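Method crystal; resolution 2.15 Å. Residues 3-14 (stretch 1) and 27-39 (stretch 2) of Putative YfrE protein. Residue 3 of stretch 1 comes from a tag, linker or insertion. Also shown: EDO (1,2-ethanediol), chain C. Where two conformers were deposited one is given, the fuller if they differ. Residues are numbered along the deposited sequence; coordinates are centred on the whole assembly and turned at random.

Stretch 1 (3-14) AVTATQLAAKAT
Stretch 2, residues 27-39: EVSLLLEQALQLE

Two helices, 6-14 and 27-38, pack nearly antiparallel: their axes approach to 8.0 Å and their N-to-C directions differ by 163°. The register pairs Ala-6 with Ala-35 (CA to CA 3.9 Å), Ala-10 with Leu-32 (CA to CA 5.5 Å) and Ala-13 with Val-28 (CA to CA 4.8 Å). Small residues permit this closeness: Ala-35 CB lies 3.1 Å from Ala-6 O, and Ala-10 CB is 4.1 Å from Ala-35 CB. No direct hydrogen bond crosses the contact, which buries 621 Å².

Between the alanines, Leu-9 is the knob. Its m,t rotamer (chi1 -67°, chi2 175°) seats it among Leu-31, Gln-34, Ala-35 and Leu-38, with CD2 4.0 Å from Leu-31 CD2 and CD1 4.0 Å from Leu-38 CD1. Leu-31 (chi1 -76°, chi2 160°) and Leu-38 (chi1 -68°, chi2 174°) are also m,t, and both point toward the first helix. Leu-32 starts sideways, yet its m,t chain brings CD2 within 3.8 Å of Ala-13 CB. Ala-13 CB also meets Leu-31 CB at 3.8 Å and Val-28 CG1 (Val-28 chi1 170°, t) at 4.1 Å. Lys-12, all t, runs extended at the margin; its CG is 4.0 Å from Leu-31 CD1.

Thr-5, in extended phi/psi (-89/165) with chi1 63° (p), caps the first helix: Gln-8 N donates to Thr-5 OG1 at 3.2 Å. Gln-8 (m,t, chi3 -18°) reciprocates, its OE1 accepting from Thr-5 N at 3.2 Å.

Across from this N-terminus, Glu-39 leaves helical geometry (-135/95) and points toward stretch 1. Its m,t chain places CD 3.6 Å from Ala-6 CB and OE2 where two waters donate to it, at 2.7 Å from water 1 O and 2.9 Å from water 2 O. Water 1 O accepts from Ala-6 N at 2.9 Å, while water 2 O hydrogen-bonds Thr-7 OG1 (chi1 m) at 2.9 Å.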

ATOM      1  N   ALA A   3       3.207   8.063  20.626  1.00 54.79           N
ATOM      2  CA  ALA A   3       2.546   6.898  20.045  1.00 52.60           C
ATOM      3  C   ALA A   3       3.250   6.379  18.789  1.00 51.11           C
ATOM      4  O   ALA A   3       4.023   7.093  18.135  1.00 50.98           O
ATOM      5  CB  ALA A   3       1.067   7.182  19.775  1.00 52.65           C
ATOM      6  N   VAL A   4       2.990   5.111  18.491  1.00 49.13           N
ATOM      7  CA  VAL A   4       3.439   4.460  17.272  1.00 47.58           C
ATOM      8  C   VAL A   4       2.946   5.257  16.054  1.00 45.84           C
ATOM      9  O   VAL A   4       1.852   5.788  16.046  1.00 45.20           O
ATOM     10  CB  VAL A   4       2.928   2.988  17.275  1.00 47.78           C
ATOM     11  CG1 VAL A   4       3.313   2.258  16.033  1.00 48.14           C
ATOM     12  CG2 VAL A   4       3.490   2.251  18.487  1.00 49.27           C
ATOM     13  N   THR A   5       3.769   5.372  15.030  1.00 44.69           N
ATOM     14  CA  THR A   5       3.372   6.162  13.874  1.00 43.65           C
ATOM     15  C   THR A   5       2.634   5.266  12.877  1.00 42.84           C
ATOM     16  O   THR A   5       2.695   4.043  12.988  1.00 42.45           O
ATOM     17  CB  THR A   5       4.574   6.821  13.217  1.00 43.59           C
ATOM     18  OG1 THR A   5       5.445   5.799  12.731  1.00 43.58           O
ATOM     19  CG2 THR A   5       5.323   7.707  14.240  1.00 43.36           C
ATOM     20  N   ALA A   6       1.938   5.886  11.926  1.00 42.17           N
ATOM     21  CA  ALA A   6       1.212   5.166  10.882  1.00 42.37           C
ATOM     22  C   ALA A   6       2.159   4.269  10.086  1.00 42.51           C
ATOM     23  O   ALA A   6       1.806   3.142   9.705  1.00 42.89           O
ATOM     24  CB  ALA A   6       0.499   6.151   9.961  1.00 41.95           C
ATOM     25  N   THR A   7       3.364   4.782   9.839  1.00 42.50           N
ATOM     26  CA  THR A   7       4.383   4.056   9.084  1.00 41.59           C
ATOM     27  C   THR A   7       4.890   2.861   9.884  1.00 41.42           C
ATOM     28  O   THR A   7       5.092   1.796   9.327  1.00 42.07           O
ATOM     29  CB  THR A   7       5.535   5.003   8.631  1.00 42.55           C
ATOM     30  OG1 THR A   7       4.985   6.084   7.856  1.00 42.11           O
ATOM     31  CG2 THR A   7       6.558   4.253   7.770  1.00 41.19           C
ATOM     32  N   GLN A   8       5.036   3.020  11.200  1.00 40.88           N
ATOM     33  CA  GLN A   8       5.386   1.896  12.064  1.00 39.82           C
ATOM     34  C   GLN A   8       4.310   0.789  12.103  1.00 39.06           C
ATOM     35  O   GLN A   8       4.634  -0.392  12.118  1.00 38.89           O
ATOM     36  CB  GLN A   8       5.763   2.388  13.467  1.00 39.60           C
ATOM     37  CG  GLN A   8       7.134   3.082  13.468  1.00 39.28           C
ATOM     38  CD  GLN A   8       7.488   3.791  14.756  1.00 40.61           C
ATOM     39  OE1 GLN A   8       6.628   4.092  15.593  1.00 39.36           O
ATOM     40  NE2 GLN A   8       8.781   4.088  14.917  1.00 39.58           N
ATOM     41  N   LEU A   9       3.039   1.181  12.126  1.00 38.20           N
ATOM     42  CA  LEU A   9       1.926   0.248  12.014  1.00 37.18           C
ATOM     43  C   LEU A   9       1.945  -0.485  10.653  1.00 36.18           C
ATOM     44  O   LEU A   9       1.779  -1.705  10.594  1.00 36.63           O
ATOM     45  CB  LEU A   9       0.593   0.992  12.244  1.00 37.63           C
ATOM     46  CG  LEU A   9       0.347   1.552  13.675  1.00 36.65           C
ATOM     47  CD1 LEU A   9      -0.950   2.354  13.716  1.00 38.43           C
ATOM     48  CD2 LEU A   9       0.296   0.466  14.708  1.00 34.94           C
ATOM     49  N   ALA A  10       2.200   0.256   9.577  1.00 35.56           N
ATOM     50  CA  ALA A  10       2.251  -0.308   8.232  1.00 34.79           C
ATOM     51  C   ALA A  10       3.457  -1.195   8.078  1.00 34.63           C
ATOM     52  O   ALA A  10       3.391  -2.180   7.355  1.00 35.37           O
ATOM     53  CB  ALA A  10       2.289   0.770   7.209  1.00 34.90           C
ATOM     54  N   ALA A  11       4.559  -0.861   8.754  1.00 33.46           N
ATOM     55  CA  ALA A  11       5.747  -1.709   8.713  1.00 32.97           C
ATOM     56  C   ALA A  11       5.485  -3.061   9.397  1.00 33.40           C
ATOM     57  O   ALA A  11       5.926  -4.104   8.911  1.00 33.64           O
ATOM     58  CB  ALA A  11       6.963  -0.997   9.353  1.00 32.53           C
ATOM     59  N   LYS A  12       4.780  -3.075  10.526  0.50 33.48           N
ATOM     60  CA  LYS A  12       4.462  -4.377  11.108  0.50 33.43           C
ATOM     61  C   LYS A  12       3.551  -5.134  10.161  0.50 34.05           C
ATOM     62  O   LYS A  12       3.758  -6.330   9.922  0.50 34.13           O
ATOM     63  CB  LYS A  12       3.835  -4.297  12.501  0.50 33.56           C
ATOM     64  CG  LYS A  12       3.784  -5.693  13.167  0.50 33.71           C
ATOM     65  CD  LYS A  12       3.299  -5.668  14.613  0.50 31.63           C
ATOM     66  CE  LYS A  12       3.186  -7.085  15.129  0.50 29.04           C
ATOM     67  NZ  LYS A  12       2.953  -7.152  16.575  0.50 30.08           N
ATOM     68  N   ALA A  13       2.554  -4.445   9.608  1.00 34.28           N
ATOM     69  CA  ALA A  13       1.671  -5.124   8.654  1.00 34.98           C
ATOM     70  C   ALA A  13       2.475  -5.763   7.530  1.00 35.65           C
ATOM     71  O   ALA A  13       2.183  -6.888   7.122  1.00 37.26           O
ATOM     72  CB  ALA A  13       0.645  -4.167   8.078  1.00 34.73           C
ATOM     73  N   THR A  14       3.481  -5.047   7.030  1.00 36.44           N
ATOM     74  CA  THR A  14       4.319  -5.491   5.914  1.00 35.65           C
ATOM     75  C   THR A  14       5.116  -6.733   6.330  1.00 36.26           C
ATOM     76  O   THR A  14       5.212  -7.694   5.566  1.00 36.38           O
ATOM     77  CB  THR A  14       5.286  -4.368   5.481  1.00 35.73           C
ATOM     78  OG1 THR A  14       4.537  -3.210   5.101  1.00 35.62           O
ATOM     79  CG2 THR A  14       6.218  -4.815   4.316  1.00 34.67           C
ATOM     80  N   GLU A  27      -5.372  -9.577  10.815  1.00 35.62           N
ATOM     81  CA  GLU A  27      -4.329  -8.889  11.585  1.00 36.58           C
ATOM     82  C   GLU A  27      -3.613  -7.830  10.745  1.00 35.75           C
ATOM     83  O   GLU A  27      -3.447  -6.675  11.167  1.00 35.56           O
ATOM     84  CB  GLU A  27      -3.348  -9.917  12.163  1.00 36.55           C
ATOM     85  CG  GLU A  27      -2.315  -9.323  13.078  1.00 38.79           C
ATOM     86  CD  GLU A  27      -1.374 -10.352  13.685  1.00 38.70           C
ATOM     87  OE1 GLU A  27      -1.244 -11.473  13.123  1.00 43.76           O
ATOM     88  OE2 GLU A  27      -0.756 -10.028  14.716  1.00 38.75           O
ATOM     89  N   VAL A  28      -3.208  -8.219   9.535  1.00 35.99           N
ATOM     90  CA  VAL A  28      -2.562  -7.303   8.587  1.00 34.78           C
ATOM     91  C   VAL A  28      -3.528  -6.184   8.211  1.00 36.00           C
ATOM     92  O   VAL A  28      -3.140  -5.024   8.199  1.00 35.83           O
ATOM     93  CB  VAL A  28      -2.075  -8.051   7.300  1.00 35.09           C
ATOM     94  CG1 VAL A  28      -1.605  -7.061   6.184  1.00 33.28           C
ATOM     95  CG2 VAL A  28      -0.951  -9.033   7.636  1.00 32.36           C
ATOM     96  N   SER A  29      -4.784  -6.536   7.903  1.00 36.08           N
ATOM     97  CA  SER A  29      -5.759  -5.557   7.457  1.00 37.27           C
ATOM     98  C   SER A  29      -6.003  -4.523   8.546  1.00 37.55           C
ATOM     99  O   SER A  29      -6.024  -3.322   8.251  1.00 37.90           O
ATOM    100  CB  SER A  29      -7.091  -6.212   7.054  1.00 37.82           C
ATOM    101  OG  SER A  29      -6.864  -7.252   6.094  1.00 42.35           O
ATOM    102  N   LEU A  30      -6.186  -4.972   9.794  1.00 36.40           N
ATOM    103  CA  LEU A  30      -6.386  -4.023  10.889  1.00 36.59           C
ATOM    104  C   LEU A  30      -5.205  -3.065  11.099  1.00 36.91           C
ATOM    105  O   LEU A  30      -5.417  -1.880  11.291  1.00 37.35           O
ATOM    106  CB  LEU A  30      -6.759  -4.746  12.206  1.00 36.25           C
ATOM    107  CG  LEU A  30      -7.165  -3.905  13.432  1.00 37.27           C
ATOM    108  CD1 LEU A  30      -8.390  -2.961  13.171  1.00 36.18           C
ATOM    109  CD2 LEU A  30      -7.457  -4.825  14.650  1.00 35.78           C
ATOM    110  N   LEU A  31      -3.971  -3.577  11.093  1.00 37.30           N
ATOM    111  CA  LEU A  31      -2.768  -2.722  11.198  1.00 38.12           C
ATOM    112  C   LEU A  31      -2.717  -1.673  10.097  1.00 38.57           C
ATOM    113  O   LEU A  31      -2.441  -0.506  10.371  1.00 39.37           O
ATOM    114  CB  LEU A  31      -1.462  -3.541  11.201  1.00 37.58           C
ATOM    115  CG  LEU A  31      -1.137  -4.258  12.520  1.00 38.26           C
ATOM    116  CD1 LEU A  31      -0.155  -5.397  12.275  1.00 36.51           C
ATOM    117  CD2 LEU A  31      -0.579  -3.311  13.583  1.00 34.54           C
ATOM    118  N   LEU A  32      -3.039  -2.084   8.869  1.00 39.11           N
ATOM    119  CA  LEU A  32      -3.167  -1.159   7.737  1.00 38.77           C
ATOM    120  C   LEU A  32      -4.289  -0.153   7.933  1.00 39.55           C
ATOM    121  O   LEU A  32      -4.084   1.043   7.698  1.00 39.93           O
ATOM    122  CB  LEU A  32      -3.382  -1.922   6.432  1.00 38.53           C
ATOM    123  CG  LEU A  32      -2.199  -2.754   5.952  1.00 37.92           C
ATOM    124  CD1 LEU A  32      -2.653  -3.572   4.749  1.00 36.99           C
ATOM    125  CD2 LEU A  32      -1.001  -1.877   5.578  1.00 36.22           C
ATOM    126  N   GLU A  33      -5.465  -0.617   8.361  1.00 39.52           N
ATOM    127  CA  GLU A  33      -6.580   0.288   8.630  1.00 40.53           C
ATOM    128  C   GLU A  33      -6.182   1.372   9.604  1.00 39.98           C
ATOM    129  O   GLU A  33      -6.603   2.526   9.474  1.00 40.35           O
ATOM    130  CB  GLU A  33      -7.790  -0.465   9.201  1.00 40.22           C
ATOM    131  CG  GLU A  33      -8.616  -1.152   8.137  1.00 41.73           C
ATOM    132  CD  GLU A  33      -9.762  -1.970   8.723  1.00 44.25           C
ATOM    133  OE1 GLU A  33     -10.161  -1.763   9.914  1.00 45.40           O
ATOM    134  OE2 GLU A  33     -10.273  -2.830   7.961  1.00 51.10           O
ATOM    135  N   GLN A  34      -5.405   0.982  10.618  1.00 39.24           N
ATOM    136  CA  GLN A  34      -4.985   1.906  11.656  1.00 38.41           C
ATOM    137  C   GLN A  34      -3.939   2.885  11.188  1.00 38.52           C
ATOM    138  O   GLN A  34      -3.990   4.042  11.566  1.00 38.24           O
ATOM    139  CB  GLN A  34      -4.517   1.143  12.893  1.00 38.57           C
ATOM    140  CG  GLN A  34      -5.692   0.444  13.549  1.00 37.69           C
ATOM    141  CD  GLN A  34      -6.688   1.457  14.038  1.00 40.29           C
ATOM    142  OE1 GLN A  34      -7.814   1.573  13.515  1.00 42.24           O
ATOM    143  NE2 GLN A  34      -6.275   2.229  15.033  1.00 37.33           N
ATOM    144  N   ALA A  35      -2.986   2.418  10.378  1.00 38.14           N
ATOM    145  CA  ALA A  35      -2.067   3.315   9.693  1.00 38.98           C
ATOM    146  C   ALA A  35      -2.826   4.380   8.897  1.00 39.40           C
ATOM    147  O   ALA A  35      -2.493   5.557   8.967  1.00 40.60           O
ATOM    148  CB  ALA A  35      -1.135   2.524   8.762  1.00 38.50           C
ATOM    149  N   LEU A  36      -3.832   3.959   8.137  1.00 39.51           N
ATOM    150  CA  LEU A  36      -4.644   4.863   7.303  1.00 39.82           C
ATOM    151  C   LEU A  36      -5.660   5.726   8.077  1.00 40.61           C
ATOM    152  O   LEU A  36      -6.121   6.738   7.569  1.00 41.80           O
ATOM    153  CB  LEU A  36      -5.359   4.053   6.217  1.00 39.97           C
ATOM    154  CG  LEU A  36      -4.458   3.328   5.201  1.00 39.01           C
ATOM    155  CD1 LEU A  36      -5.308   2.419   4.314  1.00 39.33           C
ATOM    156  CD2 LEU A  36      -3.698   4.325   4.344  1.00 38.03           C
ATOM    157  N   GLN A  37      -6.001   5.322   9.302  1.00 40.19           N
ATOM    158  CA  GLN A  37      -6.770   6.149  10.226  1.00 40.59           C
ATOM    159  C   GLN A  37      -5.917   7.344  10.687  1.00 40.63           C
ATOM    160  O   GLN A  37      -6.395   8.488  10.735  1.00 39.96           O
ATOM    161  CB  GLN A  37      -7.233   5.301  11.438  1.00 40.21           C
ATOM    162  CG  GLN A  37      -8.042   6.026  12.517  1.00 41.62           C
ATOM    163  CD  GLN A  37      -9.367   6.563  12.015  1.00 42.53           C
ATOM    164  OE1 GLN A  37     -10.039   5.935  11.200  1.00 42.31           O
ATOM    165  NE2 GLN A  37      -9.759   7.732  12.515  1.00 44.35           N
ATOM    166  N   LEU A  38      -4.655   7.071  11.014  1.00 40.72           N
ATOM    167  CA  LEU A  38      -3.690   8.124  11.365  1.00 40.66           C
ATOM    168  C   LEU A  38      -3.242   8.975  10.171  1.00 40.81           C
ATOM    169  O   LEU A  38      -3.214  10.206  10.269  1.00 41.06           O
ATOM    170  CB  LEU A  38      -2.468   7.524  12.065  1.00 40.43           C
ATOM    171  CG  LEU A  38      -2.693   6.937  13.465  1.00 40.83           C
ATOM    172  CD1 LEU A  38      -1.395   6.291  13.874  1.00 42.34           C
ATOM    173  CD2 LEU A  38      -3.125   8.019  14.489  1.00 40.07           C
ATOM    174  N   GLU A  39      -2.891   8.328   9.058  1.00 39.99           N
ATOM    175  CA  GLU A  39      -2.418   9.026   7.858  1.00 40.07           C
ATOM    176  C   GLU A  39      -3.100   8.435   6.630  1.00 39.83           C
ATOM    177  O   GLU A  39      -2.640   7.420   6.117  1.00 39.83           O
ATOM    178  CB  GLU A  39      -0.904   8.865   7.685  1.00 39.86           C
ATOM    179  CG  GLU A  39      -0.023   9.574   8.702  1.00 40.23           C
ATOM    180  CD  GLU A  39       1.454   9.317   8.449  1.00 40.24           C
ATOM    181  OE1 GLU A  39       1.830   9.098   7.273  1.00 42.44           O
ATOM    182  OE2 GLU A  39       2.247   9.351   9.413  1.00 40.54           O
TER
HETATM  183  C1  EDO C 301      -6.790 -13.610  11.193  1.00 52.04           C
HETATM  184  O1  EDO C 301      -5.667 -12.722  11.384  1.00 50.21           O
HETATM  185  C2  EDO C 301      -6.717 -14.442   9.899  1.00 53.95           C
HETATM  186  O2  EDO C 301      -7.516 -13.818   8.857  1.00 51.43           O
HETATM  187  O   HOH W   1       1.668   8.821  12.039  1.00 45.13           O
HETATM  188  O   HOH W   2       4.720   7.918  10.043  1.00 50.24           O